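Local coordinates for protein leucyl-tRNA synthetase subunit alpha (Aquifex aeolicus, PDB 3PZ5) that probably removes wrongly attached amino acids from tRNA(Leu) by hydrolysis, as the isolated CP1 editing domain of leucyl-tRNA synthetase, at residues 18-24 against 53-57; 43-49 against 115-119. The protein carries 1 engineered substitution. One frame throughout, in Å; residues are numbered along the deposited sequence.

Contact 1 of 2, residues 18-24 against 53-57. Engineered in segment 18-24: Leu-23 (natural residue Pro).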
ATOM      1  N   VAL A  18      10.358  -7.112  -2.695  1.00 25.61           N
ATOM      2  CA  VAL A  18      10.672  -7.160  -1.274  1.00 25.60           C
ATOM      3  C   VAL A  18      12.188  -7.229  -1.080  1.00 25.80           C
ATOM      4  O   VAL A  18      12.861  -8.034  -1.715  1.00 25.78           O
ATOM      5  CB  VAL A  18       9.991  -8.379  -0.607  1.00 25.62           C
ATOM      6  CG1 VAL A  18      10.117  -8.320   0.911  1.00 25.44           C
ATOM      7  CG2 VAL A  18       8.527  -8.453  -1.014  1.00 25.65           C
ATOM      8  N   GLU A  19      12.713  -6.389  -0.192  1.00 26.14           N
ATOM      9  CA  GLU A  19      14.159  -6.278   0.014  1.00 26.62           C
ATOM     10  C   GLU A  19      14.727  -7.380   0.911  1.00 26.65           C
ATOM     11  O   GLU A  19      15.025  -7.158   2.091  1.00 26.55           O
ATOM     12  CB  GLU A  19      14.525  -4.876   0.515  1.00 26.85           C
ATOM     13  CG  GLU A  19      14.543  -3.838  -0.609  1.00 28.33           C
ATOM     14  CD  GLU A  19      14.483  -2.397  -0.121  1.00 30.71           C
ATOM     15  OE1 GLU A  19      15.184  -2.046   0.861  1.00 31.48           O
ATOM     16  OE2 GLU A  19      13.735  -1.604  -0.738  1.00 31.32           O
ATOM     17  N   ILE A  20      14.871  -8.567   0.318  1.00 26.59           N
ATOM     18  CA  ILE A  20      15.324  -9.775   1.014  1.00 26.56           C
ATOM     19  C   ILE A  20      16.219 -10.622   0.106  1.00 26.68           C
ATOM     20  O   ILE A  20      16.455 -10.266  -1.045  1.00 26.65           O
ATOM     21  CB  ILE A  20      14.129 -10.628   1.519  1.00 26.49           C
ATOM     22  CG1 ILE A  20      13.057 -10.771   0.425  1.00 26.73           C
ATOM     23  CG2 ILE A  20      13.541 -10.022   2.783  1.00 26.59           C
ATOM     24  CD1 ILE A  20      11.990 -11.831   0.702  1.00 26.28           C
ATOM     25  N   GLU A  21      16.701 -11.746   0.623  1.00 26.95           N
ATOM     26  CA  GLU A  21      17.648 -12.600  -0.108  1.00 27.42           C
ATOM     27  C   GLU A  21      17.046 -13.372  -1.285  1.00 27.33           C
ATOM     28  O   GLU A  21      17.709 -13.564  -2.308  1.00 27.39           O
ATOM     29  CB  GLU A  21      18.346 -13.563   0.848  1.00 27.52           C
ATOM     30  CG  GLU A  21      19.238 -12.870   1.865  1.00 28.56           C
ATOM     31  CD  GLU A  21      19.656 -13.785   2.994  1.00 29.92           C
ATOM     32  OE1 GLU A  21      19.749 -15.014   2.759  1.00 30.20           O
ATOM     33  OE2 GLU A  21      19.894 -13.271   4.112  1.00 30.17           O
ATOM     34  N   GLU A  22      15.808 -13.829  -1.139  1.00 27.15           N
ATOM     35  CA  GLU A  22      15.149 -14.528  -2.236  1.00 27.27           C
ATOM     36  C   GLU A  22      14.294 -13.568  -3.049  1.00 27.08           C
ATOM     37  O   GLU A  22      13.836 -12.554  -2.529  1.00 27.37           O
ATOM     38  CB  GLU A  22      14.356 -15.768  -1.765  1.00 27.31           C
ATOM     39  CG  GLU A  22      13.728 -15.703  -0.371  1.00 28.00           C
ATOM     40  CD  GLU A  22      14.737 -15.882   0.770  1.00 29.09           C
ATOM     41  OE1 GLU A  22      15.767 -16.586   0.604  1.00 29.13           O
ATOM     42  OE2 GLU A  22      14.490 -15.302   1.844  1.00 29.06           O
ATOM     43  N   LEU A  23      14.110 -13.880  -4.331  1.00 26.86           N
ATOM     44  CA  LEU A  23      13.359 -13.013  -5.229  1.00 26.51           C
ATOM     45  C   LEU A  23      11.861 -13.164  -5.016  1.00 26.20           C
ATOM     46  O   LEU A  23      11.258 -14.159  -5.431  1.00 26.10           O
ATOM     47  CB  LEU A  23      13.728 -13.270  -6.693  1.00 26.69           C
ATOM     48  CG  LEU A  23      13.388 -12.159  -7.703  1.00 27.22           C
ATOM     49  CD1 LEU A  23      14.122 -10.851  -7.368  1.00 27.21           C
ATOM     50  CD2 LEU A  23      13.685 -12.594  -9.151  1.00 27.03           C
ATOM     51  N   ILE A  24      11.284 -12.170  -4.342  1.00 25.64           N
ATOM     52  CA  ILE A  24       9.847 -12.104  -4.091  1.00 25.14           C
ATOM     53  C   ILE A  24       9.355 -10.692  -4.392  1.00 24.79           C
ATOM     54  O   ILE A  24       9.989  -9.706  -4.017  1.00 24.97           O
ATOM     55  CB  ILE A  24       9.487 -12.476  -2.617  1.00 25.14           C
ATOM     56  CG1 ILE A  24       9.975 -13.893  -2.277  1.00 25.29           C
ATOM     57  CG2 ILE A  24       7.979 -12.351  -2.374  1.00 24.50           C
ATOM     58  CD1 ILE A  24       9.704 -14.323  -0.854  1.00 24.92           C
ATOM     59  N   VAL A  53       4.852 -16.219   4.887  1.00 23.53           N
ATOM     60  CA  VAL A  53       6.171 -16.314   4.251  1.00 23.63           C
ATOM     61  C   VAL A  53       7.086 -15.151   4.661  1.00 23.78           C
ATOM     62  O   VAL A  53       8.216 -15.362   5.125  1.00 23.52           O
ATOM     63  CB  VAL A  53       6.046 -16.346   2.711  1.00 23.61           C
ATOM     64  CG1 VAL A  53       7.420 -16.377   2.049  1.00 23.39           C
ATOM     65  CG2 VAL A  53       5.212 -17.535   2.268  1.00 23.54           C
ATOM     66  N   LEU A  54       6.588 -13.930   4.490  1.00 23.90           N
ATOM     67  CA  LEU A  54       7.351 -12.733   4.840  1.00 24.24           C
ATOM     68  C   LEU A  54       7.537 -12.599   6.349  1.00 24.51           C
ATOM     69  O   LEU A  54       8.599 -12.171   6.817  1.00 24.35           O
ATOM     70  CB  LEU A  54       6.691 -11.482   4.252  1.00 24.25           C
ATOM     71  CG  LEU A  54       6.554 -11.440   2.721  1.00 24.14           C
ATOM     72  CD1 LEU A  54       5.845 -10.167   2.283  1.00 23.35           C
ATOM     73  CD2 LEU A  54       7.909 -11.585   2.020  1.00 23.34           C
ATOM     74  N   ALA A  55       6.510 -12.997   7.103  1.00 24.91           N
ATOM     75  CA  ALA A  55       6.561 -12.980   8.568  1.00 25.25           C
ATOM     76  C   ALA A  55       7.689 -13.836   9.137  1.00 25.53           C
ATOM     77  O   ALA A  55       8.348 -13.429  10.093  1.00 25.69           O
ATOM     78  CB  ALA A  55       5.233 -13.408   9.157  1.00 25.03           C
ATOM     79  N   CYS A  56       7.908 -15.014   8.559  1.00 26.04           N
ATOM     80  CA  CYS A  56       8.982 -15.886   9.035  1.00 26.80           C
ATOM     81  C   CYS A  56      10.352 -15.291   8.730  1.00 26.65           C
ATOM     82  O   CYS A  56      11.237 -15.275   9.595  1.00 26.53           O
ATOM     83  CB  CYS A  56       8.867 -17.304   8.475  1.00 26.64           C
ATOM     84  SG  CYS A  56       9.930 -18.457   9.381  1.00 29.70           S
ATOM     85  N   ILE A  57      10.507 -14.794   7.501  1.00 26.80           N
ATOM     86  CA  ILE A  57      11.700 -14.052   7.092  1.00 26.93           C
ATOM     87  C   ILE A  57      11.944 -12.869   8.035  1.00 27.17           C
ATOM     88  O   ILE A  57      13.069 -12.663   8.504  1.00 27.09           O
ATOM     89  CB  ILE A  57      11.609 -13.601   5.605  1.00 26.78           C
ATOM     90  CG1 ILE A  57      11.759 -14.815   4.682  1.00 26.72           C
ATOM     91  CG2 ILE A  57      12.682 -12.571   5.277  1.00 26.38           C
ATOM     92  CD1 ILE A  57      11.228 -14.612   3.274  1.00 26.47           C
TER
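Val-18 N donates to Ile-24 O at 2.9 Å, closing the loop of a beta hairpin between antiparallel strands 12-18 and 25-30, and both of these residues also send side chains to helix 50-60. Across the contact the chemistry is apolar: the helix contributes Val-53, Leu-54 and Ile-57, spread over about one turn. Val-53 and Ile-57 point toward the loop, while Leu-54 gets there through its end, CD2. Ile-20 meets Ile-57 with both branches. With chi1 at 46°, its CG1 lies between the backbone N and the carbonyl carbon and CG2 is anti to the carbonyl carbon; CG2 then meets Ile-57 CG2 at 3.7 Å and CD1 comes to 3.9 Å from Ile-57 CD1, the two side chains crossing at about a right angle. Ile-24, extended at chi2 (178°), places CD1 4.2 Å from Val-53 CG1 and 4.4 Å from both Leu-54 CD2 and Ile-57 CD1. Deeper in, Val-18 CG1 rests on Leu-54 CD2, and Val-97 of strand 92-100 touches Val-18, Ile-20, Leu-54 and Ile-57, so that the layer continues into the sheet. An alanine in place of Ile-57 would remove CG1, CG2 and CD1, and would probably open a gap beside the CG2 and CD1 methyls of Ile-20 and leave Ile-24 CD1 with one neighbour fewer. At the exposed margin Glu-22, bent at chi2 (-76°), approaches Ile-57 from the opposite direction, and its carboxylate oxygen OE2 lies 3.6 Å from the methyl carbon CD1 of Ile-57.

Contact 2 of 2, residues 43-49 against 115-119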
ATOM      1  N   VAL A  43       0.226  -3.132   2.300  1.00 23.26           N
ATOM      2  CA  VAL A  43      -0.637  -3.956   3.148  1.00 23.31           C
ATOM      3  C   VAL A  43      -1.174  -5.191   2.418  1.00 23.49           C
ATOM      4  O   VAL A  43      -1.793  -5.078   1.356  1.00 23.40           O
ATOM      5  CB  VAL A  43      -1.803  -3.132   3.759  1.00 23.20           C
ATOM      6  CG1 VAL A  43      -2.866  -4.045   4.344  1.00 23.26           C
ATOM      7  CG2 VAL A  43      -1.285  -2.204   4.830  1.00 22.95           C
ATOM      8  N   LEU A  44      -0.924  -6.363   3.004  1.00 23.75           N
ATOM      9  CA  LEU A  44      -1.463  -7.631   2.508  1.00 24.15           C
ATOM     10  C   LEU A  44      -2.685  -8.049   3.314  1.00 24.37           C
ATOM     11  O   LEU A  44      -2.726  -7.861   4.532  1.00 24.80           O
ATOM     12  CB  LEU A  44      -0.416  -8.749   2.598  1.00 23.94           C
ATOM     13  CG  LEU A  44       0.982  -8.594   1.998  1.00 23.94           C
ATOM     14  CD1 LEU A  44       1.784  -9.870   2.236  1.00 23.56           C
ATOM     15  CD2 LEU A  44       0.930  -8.265   0.515  1.00 23.16           C
ATOM     16  N   ALA A  45      -3.673  -8.630   2.642  1.00 24.60           N
ATOM     17  CA  ALA A  45      -4.828  -9.209   3.327  1.00 24.91           C
ATOM     18  C   ALA A  45      -4.347 -10.307   4.270  1.00 25.04           C
ATOM     19  O   ALA A  45      -3.324 -10.939   4.004  1.00 25.16           O
ATOM     20  CB  ALA A  45      -5.809  -9.774   2.317  1.00 25.02           C
ATOM     21  N   PRO A  46      -5.070 -10.537   5.382  1.00 25.25           N
ATOM     22  CA  PRO A  46      -4.645 -11.576   6.327  1.00 25.28           C
ATOM     23  C   PRO A  46      -4.501 -12.952   5.670  1.00 25.52           C
ATOM     24  O   PRO A  46      -3.574 -13.694   6.002  1.00 25.87           O
ATOM     25  CB  PRO A  46      -5.768 -11.587   7.365  1.00 25.24           C
ATOM     26  CG  PRO A  46      -6.362 -10.227   7.291  1.00 25.05           C
ATOM     27  CD  PRO A  46      -6.280  -9.834   5.851  1.00 25.44           C
ATOM     28  N   GLU A  47      -5.391 -13.266   4.728  1.00 25.55           N
ATOM     29  CA  GLU A  47      -5.382 -14.550   4.035  1.00 25.63           C
ATOM     30  C   GLU A  47      -4.331 -14.639   2.926  1.00 25.44           C
ATOM     31  O   GLU A  47      -4.092 -15.725   2.392  1.00 25.42           O
ATOM     32  CB  GLU A  47      -6.764 -14.860   3.448  1.00 25.95           C
ATOM     33  CG  GLU A  47      -7.920 -14.768   4.436  1.00 27.18           C
ATOM     34  CD  GLU A  47      -8.561 -13.385   4.473  1.00 29.26           C
ATOM     35  OE1 GLU A  47      -7.832 -12.368   4.400  1.00 28.78           O
ATOM     36  OE2 GLU A  47      -9.805 -13.320   4.574  1.00 30.90           O
ATOM     37  N   HIS A  48      -3.710 -13.509   2.582  1.00 25.19           N
ATOM     38  CA  HIS A  48      -2.720 -13.468   1.497  1.00 24.85           C
ATOM     39  C   HIS A  48      -1.570 -14.437   1.773  1.00 24.79           C
ATOM     40  O   HIS A  48      -0.956 -14.384   2.839  1.00 24.87           O
ATOM     41  CB  HIS A  48      -2.192 -12.045   1.278  1.00 24.69           C
ATOM     42  CG  HIS A  48      -1.430 -11.867  -0.001  1.00 24.45           C
ATOM     43  ND1 HIS A  48      -0.157 -12.364  -0.188  1.00 23.41           N
ATOM     44  CD2 HIS A  48      -1.759 -11.236  -1.154  1.00 23.84           C
ATOM     45  CE1 HIS A  48       0.260 -12.054  -1.403  1.00 22.69           C
ATOM     46  NE2 HIS A  48      -0.692 -11.369  -2.008  1.00 22.88           N
ATOM     47  N   PRO A  49      -1.280 -15.329   0.807  1.00 24.69           N
ATOM     48  CA  PRO A  49      -0.287 -16.395   0.962  1.00 24.63           C
ATOM     49  C   PRO A  49       1.119 -15.921   1.327  1.00 24.60           C
ATOM     50  O   PRO A  49       1.917 -16.715   1.827  1.00 24.56           O
ATOM     51  CB  PRO A  49      -0.277 -17.061  -0.418  1.00 24.51           C
ATOM     52  CG  PRO A  49      -1.620 -16.808  -0.952  1.00 24.54           C
ATOM     53  CD  PRO A  49      -1.963 -15.422  -0.494  1.00 24.65           C
ATOM     54  N   TYR A 115      -8.642  -4.498   7.207  1.00 30.05           N
ATOM     55  CA  TYR A 115      -9.524  -3.783   6.287  1.00 30.50           C
ATOM     56  C   TYR A 115      -9.251  -4.070   4.809  1.00 31.07           C
ATOM     57  O   TYR A 115      -9.942  -3.550   3.929  1.00 31.09           O
ATOM     58  CB  TYR A 115      -9.468  -2.277   6.571  1.00 30.37           C
ATOM     59  CG  TYR A 115      -8.216  -1.578   6.073  1.00 30.39           C
ATOM     60  CD1 TYR A 115      -8.211  -0.904   4.850  1.00 30.05           C
ATOM     61  CD2 TYR A 115      -7.043  -1.578   6.828  1.00 29.85           C
ATOM     62  CE1 TYR A 115      -7.072  -0.259   4.392  1.00 29.85           C
ATOM     63  CE2 TYR A 115      -5.898  -0.937   6.376  1.00 29.43           C
ATOM     64  CZ  TYR A 115      -5.919  -0.276   5.159  1.00 29.82           C
ATOM     65  OH  TYR A 115      -4.786   0.366   4.704  1.00 29.72           O
ATOM     66  N   VAL A 116      -8.239  -4.887   4.540  1.00 31.83           N
ATOM     67  CA  VAL A 116      -7.923  -5.286   3.175  1.00 32.56           C
ATOM     68  C   VAL A 116      -8.408  -6.706   2.937  1.00 33.23           C
ATOM     69  O   VAL A 116      -7.945  -7.649   3.581  1.00 33.31           O
ATOM     70  CB  VAL A 116      -6.419  -5.145   2.866  1.00 32.44           C
ATOM     71  CG1 VAL A 116      -6.098  -5.674   1.479  1.00 32.35           C
ATOM     72  CG2 VAL A 116      -6.012  -3.691   2.969  1.00 32.78           C
ATOM     73  N   LEU A 117      -9.351  -6.838   2.010  1.00 34.12           N
ATOM     74  CA  LEU A 117      -9.966  -8.120   1.695  1.00 35.05           C
ATOM     75  C   LEU A 117      -9.181  -8.871   0.632  1.00 35.49           C
ATOM     76  O   LEU A 117      -8.703  -8.275  -0.335  1.00 35.57           O
ATOM     77  CB  LEU A 117     -11.413  -7.918   1.233  1.00 35.18           C
ATOM     78  CG  LEU A 117     -12.392  -7.350   2.265  1.00 35.69           C
ATOM     79  CD1 LEU A 117     -13.652  -6.837   1.576  1.00 35.91           C
ATOM     80  CD2 LEU A 117     -12.731  -8.388   3.341  1.00 35.81           C
ATOM     81  N   TYR A 118      -9.060 -10.185   0.818  1.00 36.11           N
ATOM     82  CA  TYR A 118      -8.388 -11.051  -0.147  1.00 36.81           C
ATOM     83  C   TYR A 118      -9.102 -11.098  -1.503  1.00 36.96           C
ATOM     84  O   TYR A 118      -8.465 -11.300  -2.538  1.00 36.92           O
ATOM     85  CB  TYR A 118      -8.221 -12.466   0.421  1.00 37.06           C
ATOM     86  CG  TYR A 118      -7.294 -13.349  -0.392  1.00 38.06           C
ATOM     87  CD1 TYR A 118      -6.028 -12.891  -0.778  1.00 39.09           C
ATOM     88  CD2 TYR A 118      -7.673 -14.638  -0.768  1.00 38.64           C
ATOM     89  CE1 TYR A 118      -5.170 -13.687  -1.525  1.00 40.19           C
ATOM     90  CE2 TYR A 118      -6.817 -15.451  -1.514  1.00 39.87           C
ATOM     91  CZ  TYR A 118      -5.565 -14.966  -1.887  1.00 40.79           C
ATOM     92  OH  TYR A 118      -4.701 -15.748  -2.625  1.00 41.97           O
ATOM     93  N   GLU A 119     -10.419 -10.903  -1.482  1.00 37.27           N
ATOM     94  CA  GLU A 119     -11.257 -10.961  -2.681  1.00 37.55           C
ATOM     95  C   GLU A 119     -10.900  -9.919  -3.744  1.00 37.79           C
ATOM     96  O   GLU A 119     -10.836 -10.248  -4.930  1.00 37.95           O
ATOM     97  CB  GLU A 119     -12.732 -10.852  -2.305  1.00 37.49           C
TER
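Ala-45 and Val-116 bring their backbones to 5.0 Å between CA atoms, with a CA-H...O contact from Ala-45 CA to Val-116 O (3.5 Å, 125° at the hydrogen), while a type I turn from Ala-45 to His-48, closed by His-48 N to Ala-45 O, swings the chain past Tyr-118. The Ala-45 methyl is pressed against the same carbonyl, its CB lying 3.3 Å from Val-116 O, and also reaches the Tyr-118 backbone N. On the strand side, Val-43 and Val-116 meet methyl to methyl, CG1 to CG2 at a tight 3.5 Å. The connection between strands 107-113 and 124-127 thus packs against the end of strand 41-44, which pairs with both in the mixed sheet of the editing domain, parallel to the first and antiparallel to the second. Tyr-118 has its CG anti to the backbone N (chi1 -168°), which lays the ring along the turn: the carbonyl carbon of Glu-47 sits over one face, and Pro-49 CD comes 3.5 Å from Tyr-118 OH. Glu-47 folds back at chi2 and brings OE1 to 4.0 Å from Tyr-118 CB, its carboxylate plane 30° from the ring; OE2 is held in a salt bridge by Arg-84, which also makes a weak hydrogen bond to Val-116 O. His-48 ND1 caps Leu-50 N, where helix 50-60 begins.

Helix 50-60 ties the two sites together: contact 2 includes the turn that leads into it, contact 1 uses its middle residues, and Leu-44 CD1 packs on Leu-54 CD1 at 4.1 Å between them. Measured from their centres, contact 1 is about 17 Å and contact 2 about 11 Å from the centre of the chain, so contact 1 is the more peripheral; two of its seven touching residues are buried, against five of ten in contact 2. Contact 1 relies on branched aliphatic side chains between a hairpin loop and a helix, whereas contact 2 joins the end of strand 41-44 and the turn after it to the connection between strands 107-113 and 124-127 through close backbone approach, a tyrosine ring and prolines, with Arg-84 adding charge.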